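Local coordinates for protein monoglyceride lipase (Saccharomyces cerevisiae, PDB 4ZWN) that hydrolyses monoacylglycerols to free fatty acids and glycerol, preferring monounsaturated substrates, and takes part in the breakdown of fatty acid ethyl esters, at residues Asp206-Thr211 against Ala215-Leu220; Gly71-Ile76 against Gly221-Ser226; Pro263-His268 against Lys321-Lys326; Lys282-Arg285 against Asp291-Leu294. The protein carries 2 engineered substitutions. All coordinates share one frame; numbering follows the deposited sequence.

Interaction 1. Residues Asp206-Thr211 against Ala215-Leu220; sequences DLKGIT and AYRAFL
Arg217, on helix 214-222, reaches over to the end of the short helix 207-210 and grips the carbonyl of Thr211, the first residue to leave that helix. Both helices belong to the insertion between strands 165-169 and 264-269, the place where monoglyceride lipases of the alpha/beta hydrolase fold carry their cap. The grip is not straight: Arg217 NE stands 3.1 Å from Thr211 O with an N-H...O angle of 138°, and the donor sits above the carbonyl plane. Arg217 NH2 adds a weak second bond to the same oxygen, which also takes a weak one from Arg301. Lys208 lays its CG over one face of the guanidinium, 3.6 Å from Arg217 NH1, and its NZ ends 3.4 Å from that same NH1, a close pair of like charges. The stem is packed too, with Arg217 CG 3.7 Å from Leu207 CB and equally near Thr211 CG2. A leucine at Arg217 would probably leave Thr211 O without both of its guanidinium donors from this side chain, and Lys208 CG without the flat group beneath it. Below this polar layer, Ile210 CD1 and Leu220 CD2 meet tip to tip at 3.6 Å, while Leu207 and Leu220 slide past one another. Further out, the OG1 of Thr211, anti to its own nitrogen (chi1 -180°), bonds to Leu307 O and Asp213 N, which turns CG2 toward Arg217. At the start of the short helix, Asp206 serves as N-cap, its OD1 weakly accepting from Gly209 N at 3.3 Å.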
loop_
_atom_site.group_PDB
_atom_site.type_symbol
_atom_site.label_atom_id
_atom_site.label_comp_id
_atom_site.label_asym_id
_atom_site.label_seq_id
_atom_site.Cartn_x
_atom_site.Cartn_y
_atom_site.Cartn_z
ATOM N N ASP A 206 -2.295 10.053 -13.492
ATOM C CA ASP A 206 -1.077 10.218 -14.275
ATOM C C ASP A 206 -0.626 8.858 -14.807
ATOM O O ASP A 206 0.279 8.232 -14.252
ATOM C CB ASP A 206 0.023 10.866 -13.430
ATOM C CG ASP A 206 1.304 11.086 -14.207
ATOM O OD1 ASP A 206 1.254 11.103 -15.456
ATOM O OD2 ASP A 206 2.364 11.247 -13.570
ATOM N N LEU A 207 -1.265 8.413 -15.885
ATOM C CA LEU A 207 -1.059 7.069 -16.422
ATOM C C LEU A 207 0.394 6.792 -16.791
ATOM O O LEU A 207 0.902 5.692 -16.558
ATOM C CB LEU A 207 -1.956 6.847 -17.644
ATOM C CG LEU A 207 -3.468 6.886 -17.392
ATOM C CD1 LEU A 207 -4.234 6.717 -18.694
ATOM C CD2 LEU A 207 -3.878 5.819 -16.388
ATOM N N LYS A 208 1.060 7.791 -17.363
ATOM C CA LYS A 208 2.457 7.650 -17.755
ATOM C C LYS A 208 3.371 7.584 -16.534
ATOM O O LYS A 208 4.408 6.923 -16.560
ATOM C CB LYS A 208 2.873 8.800 -18.674
ATOM C CG LYS A 208 2.513 8.567 -20.137
ATOM C CD LYS A 208 2.861 9.768 -21.006
ATOM C CE LYS A 208 2.987 9.369 -22.471
ATOM N NZ LYS A 208 1.825 8.563 -22.938
ATOM N N GLY A 209 2.978 8.263 -15.462
ATOM C CA GLY A 209 3.752 8.244 -14.236
ATOM C C GLY A 209 3.513 6.981 -13.431
ATOM O O GLY A 209 4.398 6.508 -12.715
ATOM N N ILE A 210 2.312 6.428 -13.554
ATOM C CA ILE A 210 1.930 5.248 -12.790
ATOM C C ILE A 210 2.650 3.999 -13.290
ATOM O O ILE A 210 3.205 3.236 -12.498
ATOM C CB ILE A 210 0.404 5.029 -12.835
ATOM C CG1 ILE A 210 -0.299 6.091 -11.986
ATOM C CG2 ILE A 210 0.041 3.642 -12.339
ATOM C CD1 ILE A 210 -1.803 6.028 -12.037
ATOM N N THR A 211 2.654 3.799 -14.604
ATOM C CA THR A 211 3.290 2.620 -15.187
ATOM C C THR A 211 3.872 2.878 -16.575
ATOM O O THR A 211 3.456 3.803 -17.275
ATOM C CB THR A 211 2.304 1.447 -15.290
ATOM O OG1 THR A 211 2.971 0.313 -15.858
ATOM C CG2 THR A 211 1.124 1.824 -16.170
ATOM N N ALA A 215 -0.420 -1.551 -21.719
ATOM C CA ALA A 215 -1.507 -2.504 -21.547
ATOM C C ALA A 215 -2.276 -2.204 -20.263
ATOM O O ALA A 215 -3.503 -2.112 -20.275
ATOM C CB ALA A 215 -0.970 -3.926 -21.533
ATOM N N TYR A 216 -1.549 -2.048 -19.157
ATOM C CA TYR A 216 -2.168 -1.707 -17.881
ATOM C C TYR A 216 -2.648 -0.259 -17.866
ATOM O O TYR A 216 -3.591 0.083 -17.154
ATOM C CB TYR A 216 -1.200 -1.939 -16.722
ATOM C CG TYR A 216 -0.981 -3.393 -16.375
ATOM C CD1 TYR A 216 -1.887 -4.082 -15.580
ATOM C CD2 TYR A 216 0.139 -4.072 -16.832
ATOM C CE1 TYR A 216 -1.687 -5.412 -15.257
ATOM C CE2 TYR A 216 0.346 -5.398 -16.516
ATOM C CZ TYR A 216 -0.570 -6.062 -15.729
ATOM O OH TYR A 216 -0.365 -7.386 -15.413
ATOM N N ARG A 217 -1.983 0.589 -18.644
ATOM C CA ARG A 217 -2.412 1.974 -18.798
ATOM C C ARG A 217 -3.825 2.045 -19.370
ATOM O O ARG A 217 -4.679 2.772 -18.859
ATOM C CB ARG A 217 -1.447 2.738 -19.703
ATOM C CG ARG A 217 -0.508 3.677 -18.976
ATOM C CD ARG A 217 0.319 4.478 -19.969
ATOM N NE ARG A 217 1.744 4.190 -19.852
ATOM C CZ ARG A 217 2.667 4.634 -20.698
ATOM N NH1 ARG A 217 2.315 5.384 -21.733
ATOM N NH2 ARG A 217 3.943 4.323 -20.511
ATOM N N ALA A 218 -4.061 1.280 -20.433
ATOM C CA ALA A 218 -5.358 1.264 -21.100
ATOM C C ALA A 218 -6.451 0.760 -20.167
ATOM O O ALA A 218 -7.554 1.306 -20.137
ATOM C CB ALA A 218 -5.295 0.408 -22.354
ATOM N N PHE A 219 -6.137 -0.283 -19.406
ATOM C CA PHE A 219 -7.072 -0.833 -18.433
ATOM C C PHE A 219 -7.438 0.187 -17.359
ATOM O O PHE A 219 -8.613 0.388 -17.056
ATOM C CB PHE A 219 -6.486 -2.084 -17.775
ATOM C CG PHE A 219 -7.068 -2.383 -16.421
ATOM C CD1 PHE A 219 -8.324 -2.955 -16.303
ATOM C CD2 PHE A 219 -6.356 -2.094 -15.265
ATOM C CE1 PHE A 219 -8.861 -3.232 -15.059
ATOM C CE2 PHE A 219 -6.888 -2.368 -14.020
ATOM C CZ PHE A 219 -8.141 -2.937 -13.915
ATOM N N LEU A 220 -6.418 0.819 -16.786
ATOM C CA LEU A 220 -6.607 1.748 -15.679
ATOM C C LEU A 220 -7.436 2.960 -16.097
ATOM O O LEU A 220 -8.316 3.405 -15.360
ATOM C CB LEU A 220 -5.253 2.203 -15.132
ATOM C CG LEU A 220 -5.269 2.862 -13.754
ATOM C CD1 LEU A 220 -5.788 1.889 -12.705
ATOM C CD2 LEU A 220 -3.883 3.360 -13.388
#

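Interaction 2. Residues Gly71-Ile76 against Gly221-Ser226; sequences GEYTKI and GSDPMS
The ring of Tyr73 is covered on one face by Met225 and met at its edge by the side-chain oxygens of Asp223 and Ser226. Its partner flat group, the Asp223 carboxylate, comes from the opposite direction, with its plane 26° from that of the ring. The contact combines a Met-aromatic pair with a buried tyrosine-carboxylate bond, and ties the loop after strand 62-67 of the alpha/beta hydrolase core to the chain at and just beyond the end of helix 214-222. Met225 CB presses on the phenol end, 3.3 Å from Tyr73 CZ. Because the methionine chain bends at both chi2 (-74°) and chi3 (-54°), it curls back over the ring, bringing CE to 4.1 Å from the Tyr73 centroid as a CH-pi contact; SD stays above the face, but farther off. At the hydroxyl, Tyr73 OH donates to Asp223 OD2 across a modelled 2.4 Å, a very short bond whose exact length is doubtful at this resolution. Ser226 OG gives the same oxygen a second proton at 2.7 Å, from the anti side of the carboxylate and somewhat out of its plane, so two hydroxyls hold OD2 in place. OD1 accepts weakly from Met225 N, as in an Asx turn, which helps keep the carboxylate from rotating. A phenylalanine at Tyr73 would probably retain the methionine packing but cost the buried Asp223 OD2 one of its two hydroxyl donors. Near the start of the loop the backbones are joined through a water, which donates to Gly71 O at 3.1 Å and to Met225 O at 2.9 Å.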
loop_
_atom_site.group_PDB
_atom_site.type_symbol
_atom_site.label_atom_id
_atom_site.label_comp_id
_atom_site.label_asym_id
_atom_site.label_seq_id
_atom_site.Cartn_x
_atom_site.Cartn_y
_atom_site.Cartn_z
ATOM N N GLY A 71 -6.806 5.751 -4.668
ATOM C CA GLY A 71 -7.374 5.430 -5.966
ATOM C C GLY A 71 -7.397 3.952 -6.301
ATOM O O GLY A 71 -7.974 3.549 -7.311
ATOM N N GLU A 72 -6.769 3.141 -5.455
ATOM C CA GLU A 72 -6.695 1.705 -5.688
ATOM C C GLU A 72 -7.806 0.951 -4.960
ATOM O O GLU A 72 -8.572 1.539 -4.194
ATOM C CB GLU A 72 -5.328 1.165 -5.258
ATOM C CG GLU A 72 -4.166 1.636 -6.123
ATOM C CD GLU A 72 -2.863 0.959 -5.751
ATOM O OE1 GLU A 72 -2.790 0.382 -4.643
ATOM O OE2 GLU A 72 -1.914 0.993 -6.566
ATOM N N TYR A 73 -7.881 -0.352 -5.212
ATOM C CA TYR A 73 -8.858 -1.231 -4.572
ATOM C C TYR A 73 -8.426 -2.685 -4.782
ATOM O O TYR A 73 -7.330 -2.935 -5.282
ATOM C CB TYR A 73 -10.276 -0.981 -5.115
ATOM C CG TYR A 73 -10.445 -1.260 -6.593
ATOM C CD1 TYR A 73 -9.863 -0.434 -7.546
ATOM C CD2 TYR A 73 -11.197 -2.340 -7.034
ATOM C CE1 TYR A 73 -10.008 -0.684 -8.893
ATOM C CE2 TYR A 73 -11.353 -2.595 -8.382
ATOM C CZ TYR A 73 -10.752 -1.766 -9.308
ATOM O OH TYR A 73 -10.900 -2.011 -10.654
ATOM N N THR A 74 -9.280 -3.632 -4.398
ATOM C CA THR A 74 -8.917 -5.053 -4.384
ATOM C C THR A 74 -8.308 -5.577 -5.688
ATOM O O THR A 74 -7.263 -6.225 -5.663
ATOM C CB THR A 74 -10.135 -5.933 -4.050
ATOM O OG1 THR A 74 -11.179 -5.686 -5.000
ATOM C CG2 THR A 74 -10.644 -5.632 -2.647
ATOM N N LYS A 75 -8.955 -5.295 -6.816
ATOM C CA LYS A 75 -8.520 -5.817 -8.114
ATOM C C LYS A 75 -7.085 -5.421 -8.459
ATOM O O LYS A 75 -6.365 -6.178 -9.115
ATOM C CB LYS A 75 -9.468 -5.349 -9.228
ATOM C CG LYS A 75 -9.057 -5.792 -10.631
ATOM C CD LYS A 75 -10.034 -5.303 -11.692
ATOM C CE LYS A 75 -11.258 -6.201 -11.780
ATOM N NZ LYS A 75 -10.893 -7.570 -12.238
ATOM N N ILE A 76 -6.672 -4.237 -8.017
ATOM C CA ILE A 76 -5.326 -3.750 -8.301
ATOM C C ILE A 76 -4.276 -4.668 -7.673
ATOM O O ILE A 76 -3.196 -4.867 -8.228
ATOM C CB ILE A 76 -5.131 -2.303 -7.797
ATOM C CG1 ILE A 76 -6.211 -1.389 -8.380
ATOM C CG2 ILE A 76 -3.748 -1.778 -8.163
ATOM C CD1 ILE A 76 -6.200 -1.312 -9.896
ATOM N N GLY A 221 -7.155 3.480 -17.287
ATOM C CA GLY A 221 -7.864 4.636 -17.802
ATOM C C GLY A 221 -9.311 4.347 -18.162
ATOM O O GLY A 221 -10.130 5.261 -18.245
ATOM N N SER A 222 -9.626 3.073 -18.375
ATOM C CA SER A 222 -10.972 2.676 -18.773
ATOM C C SER A 222 -11.741 2.029 -17.627
ATOM O O SER A 222 -12.946 1.805 -17.728
ATOM C CB SER A 222 -10.915 1.712 -19.959
ATOM O OG SER A 222 -10.224 2.288 -21.052
ATOM N N ASP A 223 -11.039 1.727 -16.540
ATOM C CA ASP A 223 -11.644 1.040 -15.406
ATOM C C ASP A 223 -12.629 1.946 -14.667
ATOM O O ASP A 223 -12.247 3.001 -14.160
ATOM C CB ASP A 223 -10.558 0.540 -14.450
ATOM C CG ASP A 223 -11.122 -0.239 -13.281
ATOM O OD1 ASP A 223 -12.161 -0.909 -13.452
ATOM O OD2 ASP A 223 -10.524 -0.183 -12.188
ATOM N N PRO A 224 -13.907 1.533 -14.612
ATOM C CA PRO A 224 -14.968 2.288 -13.933
ATOM C C PRO A 224 -14.729 2.437 -12.435
ATOM O O PRO A 224 -15.222 3.388 -11.830
ATOM C CB PRO A 224 -16.221 1.446 -14.195
ATOM C CG PRO A 224 -15.901 0.652 -15.415
ATOM C CD PRO A 224 -14.437 0.351 -15.312
ATOM N N MET A 225 -13.988 1.504 -11.846
ATOM C CA MET A 225 -13.688 1.546 -10.418
ATOM C C MET A 225 -12.494 2.447 -10.113
ATOM O O MET A 225 -12.196 2.722 -8.951
ATOM C CB MET A 225 -13.420 0.135 -9.885
ATOM C CG MET A 225 -14.658 -0.726 -9.690
ATOM S SD MET A 225 -15.624 -0.239 -8.246
ATOM C CE MET A 225 -14.376 -0.302 -6.963
ATOM N N SER A 226 -11.809 2.899 -11.158
ATOM C CA SER A 226 -10.637 3.754 -10.994
ATOM C C SER A 226 -10.950 5.205 -11.343
ATOM O O SER A 226 -10.401 6.132 -10.747
ATOM C CB SER A 226 -9.480 3.248 -11.856
ATOM O OG SER A 226 -9.090 1.940 -11.474
HETATM O O HOH W 1 -10.946 4.300 -6.909
#

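Interaction 3. Residues Pro263-His268 against Lys321-Lys326; sequences PVIIMH and KQWLDK
Ile265, near the start of strand 264-269, and Trp323, near the end of helix 310-326, are the closest backbone positions here, their CA atoms 8.4 Å apart, and their side chains fill the gap between them. Trp323 extends from its helix with CG anti to the backbone N (chi1 -173°), and the indole slides past Ile265 in the opposite direction. The CG2 methyl of Ile265 sits over the centre of one indole face, 3.7 Å from the centroid of the five-membered ring of Trp323 and only 17° off its normal, a clear CH-pi contact. The other branch follows the pyrrole side, Ile265 CD1 lying 3.5 Å from Trp323 CD1. Toward the benzo end Pro263 CB approaches Trp323 CZ2 to 3.6 Å, so residues 263-265 touch both rings of the indole. The one polar atom of the ring is provided for as well: Trp323 NE1 donates to a water 2.7 Å away that lies in the indole plane and stands close to Val264 O. Ile167, on the neighbouring strand 165-169, also touches Trp323. On the same helix, Lys321 NZ and Asp325 OD2, one turn apart and on either side of Trp323 in sequence, form a salt bridge at 3.1 Å. Here an indole from the last helix lies with one face on an aliphatic strand residue, a concrete instance of how the C-terminal helix packs against the central, mostly parallel sheet of the alpha/beta hydrolase fold.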
loop_
_atom_site.group_PDB
_atom_site.type_symbol
_atom_site.label_atom_id
_atom_site.label_comp_id
_atom_site.label_asym_id
_atom_site.label_seq_id
_atom_site.Cartn_x
_atom_site.Cartn_y
_atom_site.Cartn_z
ATOM N N PRO A 263 12.291 -6.148 10.800
ATOM C CA PRO A 263 12.782 -6.124 9.418
ATOM C C PRO A 263 11.991 -5.175 8.517
ATOM O O PRO A 263 10.761 -5.211 8.495
ATOM C CB PRO A 263 12.628 -7.581 8.957
ATOM C CG PRO A 263 11.700 -8.211 9.927
ATOM C CD PRO A 263 11.887 -7.497 11.224
ATOM N N VAL A 264 12.712 -4.318 7.800
ATOM C CA VAL A 264 12.108 -3.381 6.858
ATOM C C VAL A 264 12.701 -3.558 5.479
ATOM O O VAL A 264 13.905 -3.782 5.339
ATOM C CB VAL A 264 12.325 -1.907 7.265
ATOM C CG1 VAL A 264 11.012 -1.138 7.187
ATOM C CG2 VAL A 264 12.966 -1.805 8.634
ATOM N N ILE A 265 11.869 -3.449 4.455
ATOM C CA ILE A 265 12.394 -3.360 3.109
ATOM C C ILE A 265 11.492 -2.446 2.285
ATOM O O ILE A 265 10.263 -2.547 2.322
ATOM C CB ILE A 265 12.535 -4.747 2.439
ATOM C CG1 ILE A 265 13.265 -4.646 1.092
ATOM C CG2 ILE A 265 11.192 -5.461 2.297
ATOM C CD1 ILE A 265 13.840 -5.963 0.594
ATOM N N ILE A 266 12.112 -1.508 1.581
ATOM C CA ILE A 266 11.369 -0.622 0.698
ATOM C C ILE A 266 11.727 -0.917 -0.749
ATOM O O ILE A 266 12.926 -1.028 -1.093
ATOM C CB ILE A 266 11.629 0.866 1.015
ATOM C CG1 ILE A 266 11.017 1.242 2.381
ATOM C CG2 ILE A 266 11.037 1.747 -0.076
ATOM C CD1 ILE A 266 11.284 2.677 2.834
ATOM N N MET A 267 10.700 -1.077 -1.591
ATOM C CA MET A 267 10.956 -1.287 -3.018
ATOM C C MET A 267 10.342 -0.122 -3.788
ATOM O O MET A 267 9.162 0.227 -3.590
ATOM C CB MET A 267 10.406 -2.604 -3.479
ATOM C CG MET A 267 10.820 -3.688 -2.546
ATOM S SD MET A 267 9.868 -5.183 -2.515
ATOM C CE MET A 267 10.933 -6.108 -1.415
ATOM N N HIS A 268 11.138 0.472 -4.672
ATOM C CA HIS A 268 10.805 1.756 -5.262
ATOM C C HIS A 268 11.369 1.846 -6.666
ATOM O O HIS A 268 12.572 1.674 -6.854
ATOM C CB HIS A 268 11.355 2.882 -4.377
ATOM C CG HIS A 268 10.663 4.195 -4.558
ATOM N ND1 HIS A 268 10.420 5.053 -3.507
ATOM C CD2 HIS A 268 10.142 4.794 -5.658
ATOM C CE1 HIS A 268 9.784 6.120 -3.948
ATOM N NE2 HIS A 268 9.602 5.991 -5.248
ATOM N N LYS A 321 9.403 -12.003 -2.439
ATOM C CA LYS A 321 9.215 -13.419 -2.136
ATOM C C LYS A 321 10.428 -13.979 -1.385
ATOM O O LYS A 321 10.277 -14.639 -0.355
ATOM C CB LYS A 321 8.959 -14.206 -3.428
ATOM C CG LYS A 321 8.498 -15.645 -3.228
ATOM C CD LYS A 321 9.633 -16.621 -3.475
ATOM C CE LYS A 321 9.181 -18.062 -3.335
ATOM N NZ LYS A 321 10.340 -18.986 -3.475
ATOM N N GLN A 322 11.624 -13.697 -1.892
ATOM C CA GLN A 322 12.850 -14.168 -1.254
ATOM C C GLN A 322 13.026 -13.538 0.119
ATOM O O GLN A 322 13.512 -14.180 1.051
ATOM C CB GLN A 322 14.070 -13.865 -2.129
ATOM C CG GLN A 322 14.146 -14.704 -3.393
ATOM C CD GLN A 322 15.262 -14.262 -4.317
ATOM O OE1 GLN A 322 15.963 -13.287 -4.041
ATOM N NE2 GLN A 322 15.432 -14.978 -5.423
ATOM N N TRP A 323 12.623 -12.277 0.234
ATOM C CA TRP A 323 12.712 -11.555 1.494
ATOM C C TRP A 323 11.790 -12.180 2.536
ATOM O O TRP A 323 12.165 -12.327 3.699
ATOM C CB TRP A 323 12.365 -10.081 1.290
ATOM C CG TRP A 323 12.599 -9.235 2.496
ATOM C CD1 TRP A 323 13.775 -8.662 2.880
ATOM C CD2 TRP A 323 11.629 -8.859 3.479
ATOM N NE1 TRP A 323 13.599 -7.954 4.043
ATOM C CE2 TRP A 323 12.289 -8.059 4.432
ATOM C CE3 TRP A 323 10.266 -9.120 3.643
ATOM C CZ2 TRP A 323 11.635 -7.519 5.534
ATOM C CZ3 TRP A 323 9.616 -8.583 4.740
ATOM C CH2 TRP A 323 10.301 -7.790 5.671
ATOM N N LEU A 324 10.585 -12.546 2.106
ATOM C CA LEU A 324 9.615 -13.202 2.979
ATOM C C LEU A 324 10.104 -14.570 3.436
ATOM O O LEU A 324 9.990 -14.917 4.612
ATOM C CB LEU A 324 8.267 -13.350 2.269
ATOM C CG LEU A 324 7.455 -12.080 2.030
ATOM C CD1 LEU A 324 6.259 -12.381 1.145
ATOM C CD2 LEU A 324 7.011 -11.481 3.354
ATOM N N ASP A 325 10.633 -15.347 2.494
ATOM C CA ASP A 325 11.171 -16.666 2.801
ATOM C C ASP A 325 12.260 -16.561 3.855
ATOM O O ASP A 325 12.300 -17.349 4.799
ATOM C CB ASP A 325 11.723 -17.340 1.541
ATOM C CG ASP A 325 10.633 -17.745 0.569
ATOM O OD1 ASP A 325 9.457 -17.828 0.988
ATOM O OD2 ASP A 325 10.952 -17.989 -0.612
ATOM N N LYS A 326 13.132 -15.571 3.694
ATOM C CA LYS A 326 14.230 -15.350 4.627
ATOM C C LYS A 326 13.728 -15.112 6.052
ATOM O O LYS A 326 14.381 -15.503 7.021
ATOM C CB LYS A 326 15.087 -14.172 4.162
ATOM C CG LYS A 326 16.336 -13.948 4.990
ATOM C CD LYS A 326 17.113 -12.739 4.501
ATOM C CE LYS A 326 18.407 -12.578 5.276
ATOM N NZ LYS A 326 18.159 -12.593 6.746
HETATM O O HOH W 2 14.936 -6.184 5.608
#

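Interaction 4. Residues Lys282-Arg285 against Asp291-Leu294; sequences KFIR and DKEL. Engineered in segment 282-285: Arg285 (natural residue Gln).
Lys292 starts with CG between its backbone N and carbonyl carbon (chi1 62°) and then runs fully extended, which carries its ammonium group from the strand to the carbonyl of Ile284 on the helix. Ile284, for its part, has CG1 anti to its carbonyl carbon (chi1 -63°), directing that branch at the strand. The two side chains pass each other in opposite directions, Ile284 CG2 lying 4.2 Å from Lys292 CD. The resulting bond is short and well aligned: Lys292 NZ donates to Ile284 O at 2.6 Å, in the carbonyl plane, with a C=O...N angle of 160°. Beside it the contact is apolar. Ile284 CG1 rests 3.6 Å from Leu294 CB, and Ile284 CD1 reaches to 3.7 Å from Glu293 O, so the isoleucine lies along the strand's backbone as well as against its side chains. Ile266, on the adjacent strand 264-269, touches both Ile284 and Leu294 and continues this apolar layer toward the sheet. The CB of Arg285, an engineered residue, points away from the strand. Glu293 OE2 forms a salt bridge with Lys295. Helix 277-286 is the connecting helix of a beta-alpha-beta crossover whose strands are 264-269 and 292-297, the latter at the edge of the main sheet. Lys292 NZ also bonds to Cys287 O, just beyond the helix. A lysine among carbonyls at a helix C-terminus meets the negative end of the helix dipole, a setting that would probably stabilise its positive charge while tying the helix end to the edge strand.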
loop_
_atom_site.group_PDB
_atom_site.type_symbol
_atom_site.label_atom_id
_atom_site.label_comp_id
_atom_site.label_asym_id
_atom_site.label_seq_id
_atom_site.Cartn_x
_atom_site.Cartn_y
_atom_site.Cartn_z
ATOM N N LYS A 282 16.074 8.366 2.372
ATOM C CA LYS A 282 16.284 9.005 3.665
ATOM C C LYS A 282 15.648 8.206 4.798
ATOM O O LYS A 282 16.180 8.165 5.905
ATOM C CB LYS A 282 15.736 10.432 3.657
ATOM C CG LYS A 282 16.043 11.220 4.922
ATOM C CD LYS A 282 15.571 12.662 4.797
ATOM C CE LYS A 282 15.908 13.474 6.041
ATOM N NZ LYS A 282 15.197 12.974 7.250
ATOM N N PHE A 283 14.513 7.569 4.522
ATOM C CA PHE A 283 13.832 6.779 5.544
ATOM C C PHE A 283 14.693 5.608 6.008
ATOM O O PHE A 283 14.822 5.362 7.207
ATOM C CB PHE A 283 12.482 6.261 5.037
ATOM C CG PHE A 283 11.731 5.452 6.057
ATOM C CD1 PHE A 283 10.956 6.076 7.019
ATOM C CD2 PHE A 283 11.823 4.070 6.071
ATOM C CE1 PHE A 283 10.279 5.337 7.966
ATOM C CE2 PHE A 283 11.149 3.326 7.017
ATOM C CZ PHE A 283 10.375 3.961 7.965
ATOM N N ILE A 284 15.277 4.888 5.054
ATOM C CA ILE A 284 16.152 3.763 5.376
ATOM C C ILE A 284 17.365 4.231 6.182
ATOM O O ILE A 284 17.779 3.568 7.133
ATOM C CB ILE A 284 16.615 3.032 4.101
ATOM C CG1 ILE A 284 15.411 2.434 3.380
ATOM C CG2 ILE A 284 17.598 1.921 4.438
ATOM C CD1 ILE A 284 14.621 1.459 4.237
ATOM N N ARG A 285 17.917 5.380 5.806
ATOM C CA ARG A 285 18.998 6.004 6.561
ATOM C C ARG A 285 18.615 6.276 8.013
ATOM O O ARG A 285 19.391 5.999 8.928
ATOM C CB ARG A 285 19.420 7.312 5.901
ATOM C CG ARG A 285 20.424 7.164 4.790
ATOM C CD ARG A 285 20.851 8.532 4.300
ATOM N NE ARG A 285 22.030 8.458 3.447
ATOM C CZ ARG A 285 23.268 8.704 3.862
ATOM N NH1 ARG A 285 23.492 9.053 5.122
ATOM N NH2 ARG A 285 24.284 8.608 3.013
ATOM N N ASP A 291 17.799 -4.839 10.612
ATOM C CA ASP A 291 17.414 -5.486 9.364
ATOM C C ASP A 291 16.599 -4.512 8.509
ATOM O O ASP A 291 15.371 -4.496 8.571
ATOM C CB ASP A 291 16.610 -6.759 9.658
ATOM C CG ASP A 291 16.476 -7.674 8.451
ATOM O OD1 ASP A 291 16.766 -7.237 7.319
ATOM O OD2 ASP A 291 16.064 -8.838 8.641
ATOM N N LYS A 292 17.290 -3.691 7.725
ATOM C CA LYS A 292 16.627 -2.712 6.865
ATOM C C LYS A 292 17.286 -2.684 5.490
ATOM O O LYS A 292 18.484 -2.909 5.375
ATOM C CB LYS A 292 16.667 -1.318 7.499
ATOM C CG LYS A 292 18.071 -0.771 7.704
ATOM C CD LYS A 292 18.049 0.589 8.381
ATOM C CE LYS A 292 19.450 1.170 8.494
ATOM N NZ LYS A 292 19.441 2.590 8.947
ATOM N N GLU A 293 16.505 -2.408 4.449
ATOM C CA GLU A 293 17.039 -2.387 3.092
ATOM C C GLU A 293 16.166 -1.588 2.128
ATOM O O GLU A 293 14.941 -1.624 2.207
ATOM C CB GLU A 293 17.200 -3.815 2.564
ATOM C CG GLU A 293 17.835 -3.904 1.184
ATOM C CD GLU A 293 17.835 -5.314 0.630
ATOM O OE1 GLU A 293 17.253 -6.208 1.279
ATOM O OE2 GLU A 293 18.414 -5.527 -0.455
ATOM N N LEU A 294 16.814 -0.867 1.219
ATOM C CA LEU A 294 16.125 -0.214 0.114
ATOM C C LEU A 294 16.544 -0.831 -1.215
ATOM O O LEU A 294 17.734 -0.989 -1.488
ATOM C CB LEU A 294 16.414 1.288 0.100
ATOM C CG LEU A 294 16.000 2.027 -1.176
ATOM C CD1 LEU A 294 14.488 2.009 -1.356
ATOM C CD2 LEU A 294 16.520 3.449 -1.163
#

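In the fold
The four contacts form two pairs on the scaffold. Interactions 1 and 2 share helix 214-222; their centres are 11 Å apart and they meet where Leu220 CD1 packs 3.5 Å from Ser226 OG. Interactions 3 and 4 have centres 12 Å apart and lie on neighbouring strands, joined by a probable hydrogen bond from Val264 N to Asp291 O at 2.8 Å. The centre of the chain separates interaction 2 from both of these, by about 26 and 30 Å between centres. Interaction 1 comes near the catalytic machinery: the side chain of Ile210 is about 5 Å from that of His302, assigned with Ser144 and Asp272 to the catalytic triad.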